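Local coordinates for protein DNA polymerase (Bacillus phage phi29, PDB 1XI1) that replicates viral DNA by protein-primed, strand-displacing synthesis with high processivity and fidelity, and proofreads with a 3'-5' exonuclease, at residues 300-305 against 334-339; 221-226 against 425-430. The protein carries 2 engineered substitutions. One frame throughout, in Å; residues are numbered along the deposited sequence.

Interaction 1: residues 300-305 against 334-339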
# COMPACT_ATOMS: atom_id res chain seq x y z
N PRO C 300 -6.06 -16.58 -18.75
CA PRO C 300 -5.01 -15.67 -19.25
C PRO C 300 -3.86 -15.51 -18.20
O PRO C 300 -4.11 -15.59 -16.99
CB PRO C 300 -5.79 -14.40 -19.59
CG PRO C 300 -7.21 -14.85 -19.71
CD PRO C 300 -7.41 -15.87 -18.62
N THR C 301 -2.65 -15.28 -18.64
CA THR C 301 -1.52 -15.17 -17.77
C THR C 301 -0.64 -13.97 -18.10
O THR C 301 -0.08 -13.32 -17.23
CB THR C 301 -0.70 -16.45 -17.85
OG1 THR C 301 -1.17 -17.38 -16.87
CG2 THR C 301 0.77 -16.14 -17.62
N ILE C 302 -0.55 -13.71 -19.39
CA ILE C 302 0.25 -12.60 -19.90
C ILE C 302 -0.50 -11.31 -19.65
O ILE C 302 -1.52 -11.04 -20.29
CB ILE C 302 0.51 -12.74 -21.39
CG1 ILE C 302 1.22 -14.06 -21.66
CG2 ILE C 302 1.32 -11.56 -21.88
CD1 ILE C 302 1.38 -14.38 -23.14
N GLN C 303 0.01 -10.50 -18.74
CA GLN C 303 -0.67 -9.26 -18.44
C GLN C 303 0.10 -8.03 -18.82
O GLN C 303 1.30 -8.08 -19.11
CB GLN C 303 -1.02 -9.20 -16.96
CG GLN C 303 -0.46 -8.02 -16.18
CD GLN C 303 -0.85 -8.07 -14.72
OE1 GLN C 303 -1.37 -9.06 -14.22
NE2 GLN C 303 -0.68 -7.07 -13.83
N ILE C 304 -0.64 -6.96 -18.80
CA ILE C 304 -0.18 -5.63 -19.04
C ILE C 304 -0.91 -4.85 -17.95
O ILE C 304 -2.12 -5.00 -17.79
CB ILE C 304 -0.52 -5.10 -20.44
CG1 ILE C 304 0.14 -6.01 -21.47
CG2 ILE C 304 -0.04 -3.67 -20.62
CD1 ILE C 304 -0.38 -5.80 -22.88
N LYS C 305 -0.19 -4.05 -17.20
CA LYS C 305 -0.79 -3.35 -16.07
C LYS C 305 -0.39 -1.89 -16.03
O LYS C 305 0.20 -1.36 -16.97
CB LYS C 305 -0.43 -4.06 -14.76
CG LYS C 305 -0.50 -3.20 -13.51
CD LYS C 305 -0.17 -4.02 -12.27
CE LYS C 305 -0.66 -3.34 -11.01
NZ LYS C 305 -0.09 -3.95 -9.78
N GLU C 334 7.17 -20.53 -17.44
CA GLU C 334 6.67 -21.89 -17.36
C GLU C 334 5.13 -21.91 -17.41
O GLU C 334 4.54 -22.83 -17.98
CB GLU C 334 7.16 -22.55 -16.07
CG GLU C 334 6.83 -24.02 -15.96
CD GLU C 334 7.29 -24.61 -14.63
OE1 GLU C 334 7.00 -24.01 -13.58
OE2 GLU C 334 7.93 -25.69 -14.65
N LEU C 335 4.50 -20.90 -16.83
CA LEU C 335 3.04 -20.82 -16.83
C LEU C 335 2.55 -20.40 -18.19
O LEU C 335 1.53 -20.89 -18.66
CB LEU C 335 2.56 -19.81 -15.80
CG LEU C 335 2.61 -20.25 -14.34
CD1 LEU C 335 2.03 -19.15 -13.46
CD2 LEU C 335 1.82 -21.54 -14.18
N MET C 336 3.28 -19.51 -18.84
CA MET C 336 2.89 -19.05 -20.15
C MET C 336 2.86 -20.21 -21.15
O MET C 336 1.92 -20.32 -21.95
CB MET C 336 3.83 -17.96 -20.64
CG MET C 336 3.39 -17.36 -21.96
SD MET C 336 4.58 -16.17 -22.63
CE MET C 336 5.72 -17.27 -23.49
N LYS C 337 3.87 -21.07 -21.09
CA LYS C 337 3.97 -22.22 -21.99
C LYS C 337 2.82 -23.22 -21.83
O LYS C 337 2.42 -23.88 -22.79
CB LYS C 337 5.31 -22.94 -21.79
CG LYS C 337 6.50 -22.16 -22.34
CD LYS C 337 7.84 -22.61 -21.75
CE LYS C 337 8.08 -24.09 -21.95
NZ LYS C 337 9.54 -24.41 -21.97
N GLU C 338 2.28 -23.33 -20.62
CA GLU C 338 1.18 -24.26 -20.39
C GLU C 338 -0.17 -23.68 -20.79
O GLU C 338 -0.97 -24.37 -21.42
CB GLU C 338 1.12 -24.67 -18.92
CG GLU C 338 -0.18 -25.35 -18.57
CD GLU C 338 -0.31 -25.68 -17.10
OE1 GLU C 338 -0.11 -24.77 -16.27
OE2 GLU C 338 -0.61 -26.85 -16.79
N HIS C 339 -0.41 -22.42 -20.44
CA HIS C 339 -1.68 -21.76 -20.73
C HIS C 339 -1.84 -21.25 -22.16
O HIS C 339 -2.97 -21.02 -22.61
CB HIS C 339 -1.92 -20.59 -19.76
CG HIS C 339 -2.26 -21.00 -18.36
ND1 HIS C 339 -3.19 -20.33 -17.58
CD2 HIS C 339 -1.74 -21.97 -17.56
CE1 HIS C 339 -3.22 -20.87 -16.37
NE2 HIS C 339 -2.35 -21.86 -16.33
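The imidazole of His-339 receives Thr-301 obliquely: OG1 of Thr-301 stops 3.6 Å from ND1 of His-339, and the two side chains stand nearly at right angles. Carboxylate atom OE1 of Glu-338 lies in the ring plane at an edge, while the ring of Tyr-298 meets the imidazole with the planes about 55° apart. ND1 is hydrogen-bonded to the backbone oxygen of Ile-299, which would steady the ring's rotation. The Thr-301 hydroxyl is buried without a partner; the small side chain fits between loop and helix, CG2 lying loosely near N of Met-336 and CB of Leu-335. Beside it, CG and SD of the flexible Met-336 pass at a slant over CG1 and CD1 of Ile-302, with SD of Met-336 3.7 Å from CD1 of Ile-302. The bend at chi3 (85°) carries the methyl CE away from Ile-302, so that CG and SD do the touching. Both segments belong to the polymerisation region, probably to the TPR1 insertion of protein-primed polymerases. Tyr-340 OH bonds to N of Thr-301 and Ile-302, pinning the loop before strand 303-304 against helix 330-339. Leu-335 and His-339 also face helix 427-447, Met-336 leans on strand 340-356, and Ile-302 on strand 283-294.

Interaction 2: residues 221-226 against 425-430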
# COMPACT_ATOMS: atom_id res chain seq x y z
N GLU C 221 16.27 -3.80 -17.14
CA GLU C 221 15.93 -5.04 -17.82
C GLU C 221 15.20 -5.97 -16.86
O GLU C 221 14.25 -6.64 -17.26
CB GLU C 221 17.18 -5.75 -18.33
CG GLU C 221 18.00 -4.93 -19.31
CD GLU C 221 18.95 -5.78 -20.15
OE1 GLU C 221 19.62 -6.68 -19.59
OE2 GLU C 221 19.04 -5.53 -21.37
N VAL C 222 15.65 -6.01 -15.60
CA VAL C 222 15.00 -6.84 -14.61
C VAL C 222 13.57 -6.35 -14.40
O VAL C 222 12.64 -7.14 -14.35
CB VAL C 222 15.73 -6.81 -13.25
CG1 VAL C 222 14.93 -7.61 -12.20
CG2 VAL C 222 17.11 -7.39 -13.40
N ARG C 223 13.41 -5.03 -14.28
CA ARG C 223 12.11 -4.41 -14.07
C ARG C 223 11.12 -4.79 -15.16
O ARG C 223 9.92 -4.85 -14.93
CB ARG C 223 12.23 -2.89 -14.02
CG ARG C 223 13.06 -2.34 -12.89
CD ARG C 223 12.20 -1.60 -11.87
NE ARG C 223 11.32 -2.53 -11.17
CZ ARG C 223 10.52 -2.19 -10.17
NH1 ARG C 223 10.47 -0.93 -9.75
NH2 ARG C 223 9.77 -3.11 -9.59
N TYR C 224 11.62 -5.04 -16.37
CA TYR C 224 10.75 -5.43 -17.47
C TYR C 224 9.98 -6.70 -17.09
O TYR C 224 8.84 -6.88 -17.53
CB TYR C 224 11.57 -5.73 -18.72
CG TYR C 224 12.16 -4.52 -19.41
CD1 TYR C 224 13.27 -4.65 -20.25
CD2 TYR C 224 11.63 -3.25 -19.20
CE1 TYR C 224 13.84 -3.53 -20.87
CE2 TYR C 224 12.19 -2.12 -19.81
CZ TYR C 224 13.30 -2.27 -20.64
OH TYR C 224 13.89 -1.15 -21.20
N ALA C 225 10.61 -7.56 -16.29
CA ALA C 225 9.98 -8.81 -15.88
C ALA C 225 9.13 -8.72 -14.62
O ALA C 225 8.62 -9.74 -14.14
CB ALA C 225 11.04 -9.90 -15.70
N TYR C 226 8.97 -7.52 -14.08
CA TYR C 226 8.17 -7.35 -12.86
C TYR C 226 6.69 -7.09 -13.15
O TYR C 226 6.35 -6.27 -14.00
CB TYR C 226 8.70 -6.21 -12.01
CG TYR C 226 7.83 -5.92 -10.80
CD1 TYR C 226 7.97 -6.65 -9.62
CD2 TYR C 226 6.81 -4.96 -10.87
CE1 TYR C 226 7.11 -6.44 -8.54
CE2 TYR C 226 5.94 -4.75 -9.79
CZ TYR C 226 6.10 -5.49 -8.63
OH TYR C 226 5.25 -5.28 -7.58
N VAL C 425 16.84 -1.56 -4.23
CA VAL C 425 17.40 -2.43 -3.26
C VAL C 425 17.86 -3.64 -4.05
O VAL C 425 19.04 -3.75 -4.34
CB VAL C 425 16.43 -2.88 -2.15
CG1 VAL C 425 17.02 -4.02 -1.34
CG2 VAL C 425 16.07 -1.72 -1.24
N TYR C 426 16.94 -4.55 -4.39
CA TYR C 426 17.41 -5.67 -5.20
C TYR C 426 16.18 -6.12 -5.98
O TYR C 426 15.41 -6.96 -5.52
CB TYR C 426 17.93 -6.77 -4.28
CG TYR C 426 18.61 -7.88 -5.00
CD1 TYR C 426 19.78 -7.63 -5.71
CD2 TYR C 426 18.07 -9.15 -5.02
CE1 TYR C 426 20.38 -8.63 -6.44
CE2 TYR C 426 18.66 -10.16 -5.75
CZ TYR C 426 19.82 -9.89 -6.46
OH TYR C 426 20.39 -10.91 -7.20
N THR C 427 16.00 -5.50 -7.14
CA THR C 427 14.88 -5.73 -8.02
C THR C 427 14.61 -7.20 -8.32
O THR C 427 13.46 -7.65 -8.31
CB THR C 427 15.11 -4.98 -9.35
OG1 THR C 427 15.18 -3.57 -9.09
CG2 THR C 427 13.99 -5.23 -10.32
N PRO C 428 15.67 -7.99 -8.58
CA PRO C 428 15.45 -9.41 -8.88
C PRO C 428 14.61 -10.11 -7.83
O PRO C 428 13.87 -11.04 -8.14
CB PRO C 428 16.87 -9.98 -8.98
CG PRO C 428 17.68 -8.82 -9.41
CD PRO C 428 17.11 -7.67 -8.59
N MET C 429 14.71 -9.66 -6.58
CA MET C 429 13.94 -10.24 -5.48
C MET C 429 12.44 -9.93 -5.63
O MET C 429 11.60 -10.82 -5.49
CB MET C 429 14.45 -9.68 -4.15
CG MET C 429 13.92 -10.38 -2.91
SD MET C 429 14.20 -12.17 -2.94
CE MET C 429 15.82 -12.32 -2.32
N GLY C 430 12.11 -8.68 -5.92
CA GLY C 430 10.71 -8.32 -6.06
C GLY C 430 10.06 -9.02 -7.22
O GLY C 430 8.88 -9.37 -7.18
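Val-222 and Pro-428 bring the two backbones together, their CA atoms 6.3 Å apart, where the C-terminal turn of helix 216-224 meets the first turn of helix 427-447; CA of Tyr-226 and CA of Gly-430 follow at 7.3 Å. Tyr-226 opens the YxGG/A motif, which links the exonuclease and polymerisation domains of this family B polymerase. Bonds from residue i+3 back to i, N of Ala-225 to O of Val-222 and N of Tyr-226 to O of Arg-223, carry the chain out of the helix in a tight turn. Pro-428 suits the first turn of the other helix, where lacking an N-H costs no helical bond.

Val-222, compact and apolar, extends CG1 to 4.1 Å from CG of Pro-428. Thr-427 has two roles: OG1 hydrogen-bonds to Asp-219, whereas CG2, anti to the backbone N, turns to the valine and lies 3.9 Å from NE of Arg-223, whose side chain it crosses. Bent at chi2 and chi3, Arg-223 curls toward Tyr-226 and sets NH2 3.6 Å above one face of its ring, toward the rim. The far end of that tyrosine is tied through OH to Tyr-390, a residue probably involved in nucleotide selection. With no side chain on Gly-430, the ring lies against bare backbone: the carbonyl O of Gly-430, which accepts a hydrogen bond from Thr-434 OG1, sits at the ring edge near its plane, 3.7 Å from CE1 of Tyr-226.

Helix 427-447 connects the two contacts: interaction 2 uses its first turn, while residues of 334-339 in interaction 1 touch it farther along. Both contacts also lean on strand 340-356. Their centres are 18 Å apart and their nearest atoms about 6 Å, without touching. Along the chain the order is 221-226, 300-305, 334-339, 425-430, so interaction 1 is nested within the loop closed by interaction 2. The inner contact is local, within what is probably the TPR1 insertion of protein-primed polymerases; the outer one ties the DNA-binding linker region to the polymerisation region. The long helix is thus a shared support, on which linker and insertion are placed relative to each other.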